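Local coordinates for protein nucleoporin nup120 (Schizosaccharomyces pombe, PDB 4GQ2) that serves as a structural constituent of the nuclear pore complex, the assembly that also docks transiently associated nuclear transport factors, at residues D291-S296 against S354-Q359; I437-L442 against N454-F459; F660-H665 against S798-F803. One frame throughout, in Å; residues are numbered along the deposited sequence.

Contact 1 of 3, residues D291-S296 against S354-Q359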
loop_
_atom_site.group_PDB
_atom_site.type_symbol
_atom_site.label_atom_id
_atom_site.label_comp_id
_atom_site.label_asym_id
_atom_site.label_seq_id
_atom_site.Cartn_x
_atom_site.Cartn_y
_atom_site.Cartn_z
ATOM N N ASP A 291 -36.817 13.700 11.110
ATOM C CA ASP A 291 -35.525 14.314 11.390
ATOM C C ASP A 291 -34.974 13.824 12.722
ATOM O O ASP A 291 -35.729 13.557 13.659
ATOM C CB ASP A 291 -35.590 15.844 11.320
ATOM C CG ASP A 291 -36.479 16.445 12.384
ATOM O OD1 ASP A 291 -37.664 16.063 12.456
ATOM O OD2 ASP A 291 -35.991 17.310 13.143
ATOM N N HIS A 292 -33.651 13.702 12.785
ATOM C CA HIS A 292 -32.968 13.031 13.892
ATOM C C HIS A 292 -32.784 13.899 15.106
ATOM O O HIS A 292 -32.578 13.395 16.213
ATOM C CB HIS A 292 -31.618 12.487 13.426
ATOM C CG HIS A 292 -31.718 11.507 12.281
ATOM N ND1 HIS A 292 -31.643 10.176 12.458
ATOM C CD2 HIS A 292 -31.897 11.714 10.912
ATOM C CE1 HIS A 292 -31.766 9.558 11.267
ATOM N NE2 HIS A 292 -31.923 10.501 10.322
ATOM N N THR A 293 -32.853 15.213 14.912
ATOM C CA THR A 293 -32.639 16.160 16.004
ATOM C C THR A 293 -33.876 16.271 16.906
ATOM O O THR A 293 -33.852 15.823 18.050
ATOM C CB THR A 293 -32.141 17.535 15.487
ATOM O OG1 THR A 293 -32.520 18.571 16.401
ATOM C CG2 THR A 293 -32.711 17.837 14.117
ATOM N N THR A 294 -34.950 16.856 16.386
ATOM C CA THR A 294 -36.214 16.917 17.110
ATOM C C THR A 294 -37.235 16.086 16.356
ATOM O O THR A 294 -37.715 16.504 15.303
ATOM C CB THR A 294 -36.739 18.364 17.248
ATOM O OG1 THR A 294 -36.813 18.979 15.954
ATOM C CG2 THR A 294 -35.837 19.194 18.163
ATOM N N ASN A 295 -37.549 14.903 16.882
ATOM C CA ASN A 295 -38.561 14.039 16.280
ATOM C C ASN A 295 -39.888 14.783 16.247
ATOM O O ASN A 295 -40.733 14.604 17.122
ATOM C CB ASN A 295 -38.704 12.720 17.049
ATOM C CG ASN A 295 -37.435 11.884 17.039
ATOM O OD1 ASN A 295 -36.610 11.985 16.129
ATOM N ND2 ASN A 295 -37.278 11.042 18.054
ATOM N N SER A 296 -40.047 15.626 15.231
ATOM C CA SER A 296 -41.131 16.597 15.178
ATOM C C SER A 296 -41.491 16.925 13.731
ATOM O O SER A 296 -42.598 17.390 13.449
ATOM C CB SER A 296 -40.726 17.869 15.937
ATOM O OG SER A 296 -41.809 18.770 16.080
ATOM N N SER A 354 -33.040 18.759 10.261
ATOM C CA SER A 354 -33.252 20.168 10.615
ATOM C C SER A 354 -32.062 20.691 11.418
ATOM O O SER A 354 -31.417 19.934 12.148
ATOM C CB SER A 354 -34.563 20.363 11.385
ATOM O OG SER A 354 -34.598 19.589 12.570
ATOM N N SER A 355 -31.782 21.983 11.291
ATOM C CA SER A 355 -30.501 22.537 11.745
ATOM C C SER A 355 -30.456 23.084 13.184
ATOM O O SER A 355 -29.473 23.731 13.566
ATOM C CB SER A 355 -30.002 23.594 10.751
ATOM O OG SER A 355 -31.013 24.542 10.466
ATOM N N GLU A 356 -31.502 22.816 13.968
ATOM C CA GLU A 356 -31.611 23.286 15.366
ATOM C C GLU A 356 -31.722 24.806 15.509
ATOM O O GLU A 356 -32.130 25.304 16.560
ATOM C CB GLU A 356 -30.459 22.759 16.236
ATOM C CG GLU A 356 -30.590 21.300 16.642
ATOM C CD GLU A 356 -29.306 20.734 17.221
ATOM O OE1 GLU A 356 -28.259 20.807 16.542
ATOM O OE2 GLU A 356 -29.346 20.205 18.352
ATOM N N GLY A 357 -31.363 25.533 14.452
ATOM C CA GLY A 357 -31.456 26.993 14.439
ATOM C C GLY A 357 -32.297 27.547 13.297
ATOM O O GLY A 357 -31.757 28.117 12.349
ATOM N N SER A 358 -33.618 27.382 13.369
ATOM C CA SER A 358 -34.276 26.636 14.441
ATOM C C SER A 358 -35.153 25.544 13.842
ATOM O O SER A 358 -34.863 24.352 13.971
ATOM C CB SER A 358 -35.091 27.567 15.345
ATOM O OG SER A 358 -36.086 28.260 14.613
ATOM N N GLN A 359 -36.221 25.973 13.179
ATOM C CA GLN A 359 -37.115 25.084 12.455
ATOM C C GLN A 359 -37.471 25.725 11.113
ATOM O O GLN A 359 -38.587 25.578 10.607
ATOM C CB GLN A 359 -38.364 24.762 13.292
ATOM C CG GLN A 359 -39.060 25.960 13.928
ATOM C CD GLN A 359 -40.117 25.559 14.945
ATOM O OE1 GLN A 359 -39.966 24.569 15.665
ATOM N NE2 GLN A 359 -41.192 26.336 15.015
#
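Thr293 lays its methyl CG2 over Ser354, reaching Ser354 OG at 3.0 Å and leaving little slack around that hydroxyl. With OG1 of Thr293 anti to the backbone N (chi1 153°), the other branch meets Glu356, Thr293 OG1 lying 3.4 Å from Glu356 CG as the two side chains cross obliquely. The polar link is one short hydrogen bond: Ser354 OG donates to Asp291 OD2 at 2.7 Å, coming from above the carboxylate plane, 37° out of it. Both side chains hold the crowded position between backbone N and carbonyl carbon, which brings the two oxygens within bonding distance. Within 291-296, Thr294 N and Thr294 OG1 add weak bonds to Asp291 OD2, each 3.4 Å long, while Asp291 OD1 accepts Phe297 N, so the carboxylate serves its own loop as well as bonding the end of strand 346-354. An alanine in place of Asp291 would remove both carboxylate oxygens and would probably loosen the loop and leave the Ser354 hydroxyl without this acceptor. The loop 291-296 joins strands 288-290 and 297-302 of one four-stranded propeller sheet. Segment 354-359 runs from the end of strand 346-354, at the edge of the large mixed sheet, toward strand 361-370; the contact thus links two separate sheets, with His292 NE2 also bonded to Gln351 on strand 346-354.

Contact 2 of 3, residues I437-L442 against N454-F459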
loop_
_atom_site.group_PDB
_atom_site.type_symbol
_atom_site.label_atom_id
_atom_site.label_comp_id
_atom_site.label_asym_id
_atom_site.label_seq_id
_atom_site.Cartn_x
_atom_site.Cartn_y
_atom_site.Cartn_z
ATOM N N ILE A 437 -12.065 -11.061 -4.928
ATOM C CA ILE A 437 -10.766 -11.617 -5.327
ATOM C C ILE A 437 -10.704 -13.115 -5.009
ATOM O O ILE A 437 -10.297 -13.920 -5.860
ATOM C CB ILE A 437 -9.571 -10.848 -4.706
ATOM C CG1 ILE A 437 -9.553 -9.387 -5.192
ATOM C CG2 ILE A 437 -8.248 -11.528 -5.035
ATOM C CD1 ILE A 437 -8.483 -8.512 -4.559
ATOM N N GLN A 438 -11.139 -13.484 -3.802
ATOM C CA GLN A 438 -11.146 -14.887 -3.377
ATOM C C GLN A 438 -12.021 -15.758 -4.267
ATOM O O GLN A 438 -11.609 -16.837 -4.684
ATOM C CB GLN A 438 -11.615 -15.020 -1.930
ATOM C CG GLN A 438 -10.686 -14.400 -0.912
ATOM C CD GLN A 438 -11.296 -14.338 0.472
ATOM O OE1 GLN A 438 -12.512 -14.445 0.637
ATOM N NE2 GLN A 438 -10.450 -14.171 1.478
ATOM N N VAL A 439 -13.231 -15.289 -4.552
ATOM C CA VAL A 439 -14.145 -16.028 -5.425
ATOM C C VAL A 439 -13.623 -16.075 -6.857
ATOM O O VAL A 439 -13.658 -17.128 -7.487
ATOM C CB VAL A 439 -15.583 -15.474 -5.364
ATOM C CG1 VAL A 439 -16.459 -16.117 -6.429
ATOM C CG2 VAL A 439 -16.167 -15.722 -3.982
ATOM N N ALA A 440 -13.119 -14.947 -7.358
ATOM C CA ALA A 440 -12.473 -14.920 -8.669
ATOM C C ALA A 440 -11.308 -15.912 -8.737
ATOM O O ALA A 440 -11.127 -16.600 -9.741
ATOM C CB ALA A 440 -11.994 -13.522 -8.995
ATOM N N LEU A 441 -10.529 -15.984 -7.660
ATOM C CA LEU A 441 -9.409 -16.915 -7.569
ATOM C C LEU A 441 -9.839 -18.383 -7.708
ATOM O O LEU A 441 -9.126 -19.175 -8.325
ATOM C CB LEU A 441 -8.632 -16.700 -6.264
ATOM C CG LEU A 441 -7.285 -17.413 -6.140
ATOM C CD1 LEU A 441 -6.370 -17.042 -7.299
ATOM C CD2 LEU A 441 -6.634 -17.081 -4.806
ATOM N N LEU A 442 -10.989 -18.729 -7.125
ATOM C CA LEU A 442 -11.600 -20.057 -7.265
ATOM C C LEU A 442 -11.781 -20.453 -8.731
ATOM O O LEU A 442 -11.344 -21.520 -9.160
ATOM C CB LEU A 442 -12.966 -20.076 -6.579
ATOM C CG LEU A 442 -13.244 -20.854 -5.290
ATOM C CD1 LEU A 442 -12.398 -20.394 -4.116
ATOM C CD2 LEU A 442 -14.723 -20.718 -4.957
ATOM N N ASN A 454 -16.545 -24.882 0.233
ATOM C CA ASN A 454 -15.478 -25.269 1.149
ATOM C C ASN A 454 -14.212 -24.457 0.911
ATOM O O ASN A 454 -13.581 -23.993 1.865
ATOM C CB ASN A 454 -15.172 -26.765 1.014
ATOM C CG ASN A 454 -16.318 -27.644 1.482
ATOM O OD1 ASN A 454 -16.831 -27.480 2.589
ATOM N ND2 ASN A 454 -16.719 -28.592 0.640
ATOM N N LYS A 455 -13.862 -24.277 -0.363
ATOM C CA LYS A 455 -12.617 -23.611 -0.749
ATOM C C LYS A 455 -12.635 -22.106 -0.473
ATOM O O LYS A 455 -11.591 -21.518 -0.186
ATOM C CB LYS A 455 -12.282 -23.894 -2.214
ATOM C CG LYS A 455 -10.795 -23.833 -2.534
ATOM C CD LYS A 455 -10.486 -24.428 -3.901
ATOM C CE LYS A 455 -10.517 -25.948 -3.877
ATOM N NZ LYS A 455 -10.328 -26.521 -5.238
ATOM N N LEU A 456 -13.818 -21.497 -0.563
ATOM C CA LEU A 456 -13.996 -20.081 -0.230
ATOM C C LEU A 456 -13.641 -19.825 1.232
ATOM O O LEU A 456 -12.942 -18.858 1.550
ATOM C CB LEU A 456 -15.440 -19.637 -0.504
ATOM C CG LEU A 456 -15.793 -18.154 -0.715
ATOM C CD1 LEU A 456 -17.222 -18.055 -1.225
ATOM C CD2 LEU A 456 -15.627 -17.284 0.527
ATOM N N ASP A 457 -14.127 -20.699 2.111
ATOM C CA ASP A 457 -13.866 -20.602 3.546
ATOM C C ASP A 457 -12.392 -20.815 3.868
ATOM O O ASP A 457 -11.876 -20.250 4.834
ATOM C CB ASP A 457 -14.728 -21.603 4.321
ATOM C CG ASP A 457 -16.200 -21.227 4.327
ATOM O OD1 ASP A 457 -16.762 -20.956 3.243
ATOM O OD2 ASP A 457 -16.803 -21.211 5.419
ATOM N N LYS A 458 -11.727 -21.630 3.051
ATOM C CA LYS A 458 -10.289 -21.876 3.171
ATOM C C LYS A 458 -9.461 -20.630 2.841
ATOM O O LYS A 458 -8.497 -20.317 3.546
ATOM C CB LYS A 458 -9.866 -23.046 2.278
ATOM C CG LYS A 458 -10.317 -24.410 2.778
ATOM C CD LYS A 458 -10.228 -25.472 1.689
ATOM C CE LYS A 458 -8.789 -25.788 1.296
ATOM N NZ LYS A 458 -8.009 -26.359 2.428
ATOM N N PHE A 459 -9.845 -19.925 1.772
ATOM C CA PHE A 459 -9.196 -18.668 1.389
ATOM C C PHE A 459 -9.373 -17.579 2.450
ATOM O O PHE A 459 -8.559 -16.661 2.542
ATOM C CB PHE A 459 -9.709 -18.164 0.034
ATOM C CG PHE A 459 -9.100 -18.858 -1.160
ATOM C CD1 PHE A 459 -7.873 -19.513 -1.069
ATOM C CD2 PHE A 459 -9.738 -18.818 -2.392
ATOM C CE1 PHE A 459 -7.313 -20.138 -2.177
ATOM C CE2 PHE A 459 -9.182 -19.440 -3.504
ATOM C CZ PHE A 459 -7.970 -20.103 -3.397
#
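Phe459 has the largest share of the interface between two helices, 434-443 and 453-459, that belong to a helical insertion between strands 390-395 and 520-525 of the beta-propeller. The segments cross obliquely, with 131° between their N-to-C directions and their axes approaching to 9.7 Å. Over one face of the Phe459 ring sits Leu441, whose CD2 makes a CH-pi contact 4.0 Å from the ring centroid and 27° off the normal; the two side chains cross at about a right angle. Leu442 comes in obliquely, CD1 lying 3.4 Å from Phe459 CE2, and its first torsion (-110°) is well away from a staggered position, consistent with the branch being turned to reach the ring. The same methyl also touches Lys455 CB at 4.0 Å, while the lysine chain bends and leads its amine away. Gln438 lies extended alongside Phe459, CG 4.0 Å from Phe459 CB. Farther along the interface, Val439 CG2 and Leu456 CD1 meet at 3.8 Å, two aliphatic branches crossing obliquely.

Outside this shell, helix 46-55 packs on Val439, Leu442 and Leu456 through Phe51, Asn47 and Leu50, and helix 464-478 packs on Gln438 and Leu441 through Leu467, Ala470 and Ser474. The backbone oxygen of Gln438, already accepting Leu442 N in the helix, also lies near the plane of the Phe459 ring at the edge, with Gln438 O 3.6 Å from Phe459 CD2.

Contact 3 of 3, residues F660-H665 against S798-F803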
loop_
_atom_site.group_PDB
_atom_site.type_symbol
_atom_site.label_atom_id
_atom_site.label_comp_id
_atom_site.label_asym_id
_atom_site.label_seq_id
_atom_site.Cartn_x
_atom_site.Cartn_y
_atom_site.Cartn_z
ATOM N N PHE A 660 -4.734 24.962 3.210
ATOM C CA PHE A 660 -5.658 24.207 4.060
ATOM C C PHE A 660 -5.714 24.744 5.483
ATOM O O PHE A 660 -4.680 25.092 6.069
ATOM C CB PHE A 660 -5.279 22.722 4.089
ATOM C CG PHE A 660 -5.361 22.059 2.750
ATOM C CD1 PHE A 660 -6.591 21.695 2.217
ATOM C CD2 PHE A 660 -4.208 21.820 2.007
ATOM C CE1 PHE A 660 -6.672 21.097 0.967
ATOM C CE2 PHE A 660 -4.281 21.217 0.763
ATOM C CZ PHE A 660 -5.514 20.855 0.241
ATOM N N ASP A 661 -6.928 24.803 6.030
ATOM C CA ASP A 661 -7.123 25.080 7.451
ATOM C C ASP A 661 -6.461 24.020 8.328
ATOM O O ASP A 661 -6.104 22.932 7.862
ATOM C CB ASP A 661 -8.615 25.161 7.790
ATOM C CG ASP A 661 -9.067 26.572 8.113
ATOM O OD1 ASP A 661 -8.207 27.468 8.231
ATOM O OD2 ASP A 661 -10.288 26.782 8.262
ATOM N N ILE A 662 -6.286 24.346 9.599
ATOM C CA ILE A 662 -5.807 23.360 10.549
ATOM C C ILE A 662 -6.822 23.219 11.677
ATOM O O ILE A 662 -7.252 24.208 12.273
ATOM C CB ILE A 662 -4.369 23.660 11.057
ATOM C CG1 ILE A 662 -3.768 22.416 11.735
ATOM C CG2 ILE A 662 -4.339 24.881 11.971
ATOM C CD1 ILE A 662 -2.263 22.453 11.912
ATOM N N TYR A 663 -7.233 21.982 11.927
ATOM C CA TYR A 663 -8.120 21.696 13.035
ATOM C C TYR A 663 -7.305 21.299 14.245
ATOM O O TYR A 663 -6.085 21.123 14.153
ATOM C CB TYR A 663 -9.143 20.626 12.655
ATOM C CG TYR A 663 -10.212 21.170 11.742
ATOM C CD1 TYR A 663 -11.368 21.754 12.260
ATOM C CD2 TYR A 663 -10.059 21.136 10.359
ATOM C CE1 TYR A 663 -12.347 22.269 11.425
ATOM C CE2 TYR A 663 -11.033 21.647 9.516
ATOM C CZ TYR A 663 -12.173 22.210 10.053
ATOM O OH TYR A 663 -13.139 22.718 9.219
ATOM N N ASN A 664 -7.977 21.183 15.384
ATOM C CA ASN A 664 -7.308 20.848 16.623
ATOM C C ASN A 664 -6.841 19.398 16.602
ATOM O O ASN A 664 -7.632 18.486 16.348
ATOM C CB ASN A 664 -8.238 21.110 17.803
ATOM C CG ASN A 664 -8.900 22.480 17.733
ATOM O OD1 ASN A 664 -10.054 22.603 17.324
ATOM N ND2 ASN A 664 -8.164 23.518 18.119
ATOM N N HIS A 665 -5.545 19.200 16.833
ATOM C CA HIS A 665 -4.988 17.865 17.012
ATOM C C HIS A 665 -5.583 17.249 18.236
ATOM O O HIS A 665 -5.762 17.926 19.253
ATOM C CB HIS A 665 -3.479 17.927 17.139
ATOM C CG HIS A 665 -2.835 16.579 17.333
ATOM N ND1 HIS A 665 -2.708 15.687 16.331
ATOM C CD2 HIS A 665 -2.281 15.984 18.464
ATOM C CE1 HIS A 665 -2.102 14.577 16.795
ATOM N NE2 HIS A 665 -1.840 14.762 18.100
ATOM N N SER A 798 -4.086 16.482 7.974
ATOM C CA SER A 798 -3.060 15.705 7.263
ATOM C C SER A 798 -2.548 16.456 6.049
ATOM O O SER A 798 -1.341 16.537 5.837
ATOM C CB SER A 798 -3.607 14.346 6.830
ATOM O OG SER A 798 -4.082 13.612 7.944
ATOM N N LEU A 799 -3.471 17.008 5.262
ATOM C CA LEU A 799 -3.107 17.824 4.102
ATOM C C LEU A 799 -2.297 19.051 4.511
ATOM O O LEU A 799 -1.316 19.392 3.857
ATOM C CB LEU A 799 -4.348 18.247 3.299
ATOM C CG LEU A 799 -5.119 17.115 2.616
ATOM C CD1 LEU A 799 -6.326 17.663 1.877
ATOM C CD2 LEU A 799 -4.226 16.316 1.673
ATOM N N SER A 800 -2.709 19.696 5.600
ATOM C CA SER A 800 -1.983 20.840 6.142
ATOM C C SER A 800 -0.548 20.459 6.487
ATOM O O SER A 800 0.389 21.159 6.106
ATOM C CB SER A 800 -2.698 21.409 7.371
ATOM O OG SER A 800 -2.028 22.557 7.859
ATOM N N ALA A 801 -0.378 19.332 7.178
ATOM C CA ALA A 801 0.956 18.834 7.529
ATOM C C ALA A 801 1.834 18.568 6.306
ATOM O O ALA A 801 3.067 18.589 6.400
ATOM C CB ALA A 801 0.853 17.581 8.382
ATOM N N ILE A 802 1.199 18.319 5.166
ATOM C CA ILE A 802 1.926 18.017 3.938
ATOM C C ILE A 802 2.422 19.296 3.287
ATOM O O ILE A 802 3.555 19.353 2.816
ATOM C CB ILE A 802 1.062 17.215 2.928
ATOM C CG1 ILE A 802 0.716 15.833 3.491
ATOM C CG2 ILE A 802 1.778 17.079 1.588
ATOM C CD1 ILE A 802 -0.461 15.157 2.810
ATOM N N PHE A 803 1.573 20.320 3.256
ATOM C CA PHE A 803 1.865 21.509 2.453
ATOM C C PHE A 803 2.336 22.763 3.193
ATOM O O PHE A 803 2.981 23.614 2.582
ATOM C CB PHE A 803 0.682 21.851 1.547
ATOM C CG PHE A 803 0.372 20.788 0.530
ATOM C CD1 PHE A 803 1.178 20.622 -0.597
ATOM C CD2 PHE A 803 -0.730 19.956 0.695
ATOM C CE1 PHE A 803 0.888 19.649 -1.535
ATOM C CE2 PHE A 803 -1.019 18.971 -0.237
ATOM C CZ PHE A 803 -0.212 18.821 -1.356
#
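Segment 660-665 is an extended connector that follows helix 646-658 and ends in the short strand 664-665; it passes the C-terminal end of helix 790-803, where 798-803 lies. The closest alpha carbons are those of Phe660 and Ser800, 5.4 Å apart, yet no hydrogen bond joins the two segments, and side chains carry the contact. Phe660 has CG beside its backbone N (chi1 -62°), and its ring lies across Leu799: Leu799 CB stands 3.8 Å from the ring centroid and 12° off the normal, a CH-pi contact almost over the middle of one face. From there Leu799 carries on over the ring, so that CD1 comes 3.6 Å from Phe660 CE1. Phe803 approaches obliquely from the next turn, with CD2 3.8 Å from Phe660 CE2, while a face of its own ring is covered by Ile802 CG2. Ser800 meets the rest of the connector: Ser800 CB lies 3.8 Å from Asp661 O, and Ser800 OG is 4.1 Å from Ile662 CD1, a loose contact at a more exposed margin.

Helix 672-703 backs the cluster, with Phe689 meeting both phenylalanines and Leu682 touching Leu799. At the helix end Phe803 O accepts a bond from Arg658, and beyond the contact strand 664-665 pairs antiparallel with 780-781. This is plain hydrophobic packing of a mainly helical region, in which an inter-helix connector of the Nup120 helical domain lays one partly exposed aromatic ring against a helix.

How the contacts relate
None of the three contacts touches another: nearest atoms lie about 17 Å apart between contacts 1 and 3, about 26 Å between 2 and 3, and about 33 Å between 1 and 2. No strand or helix serves two of them. Contacts 1 and 2 both belong to the propeller domain, yet one bridges two beta-sheets and the other pairs helices, whereas contact 3 sets a connector on a helix in the helical part. Contact 1, with the least shared surface, buries one polar pair beside exposed loop residues; contact 2, with the most, is chiefly aliphatic and aromatic; contact 3 is intermediate, Leu799 and Phe803 buried, Phe660 partly exposed, Ile662 exposed.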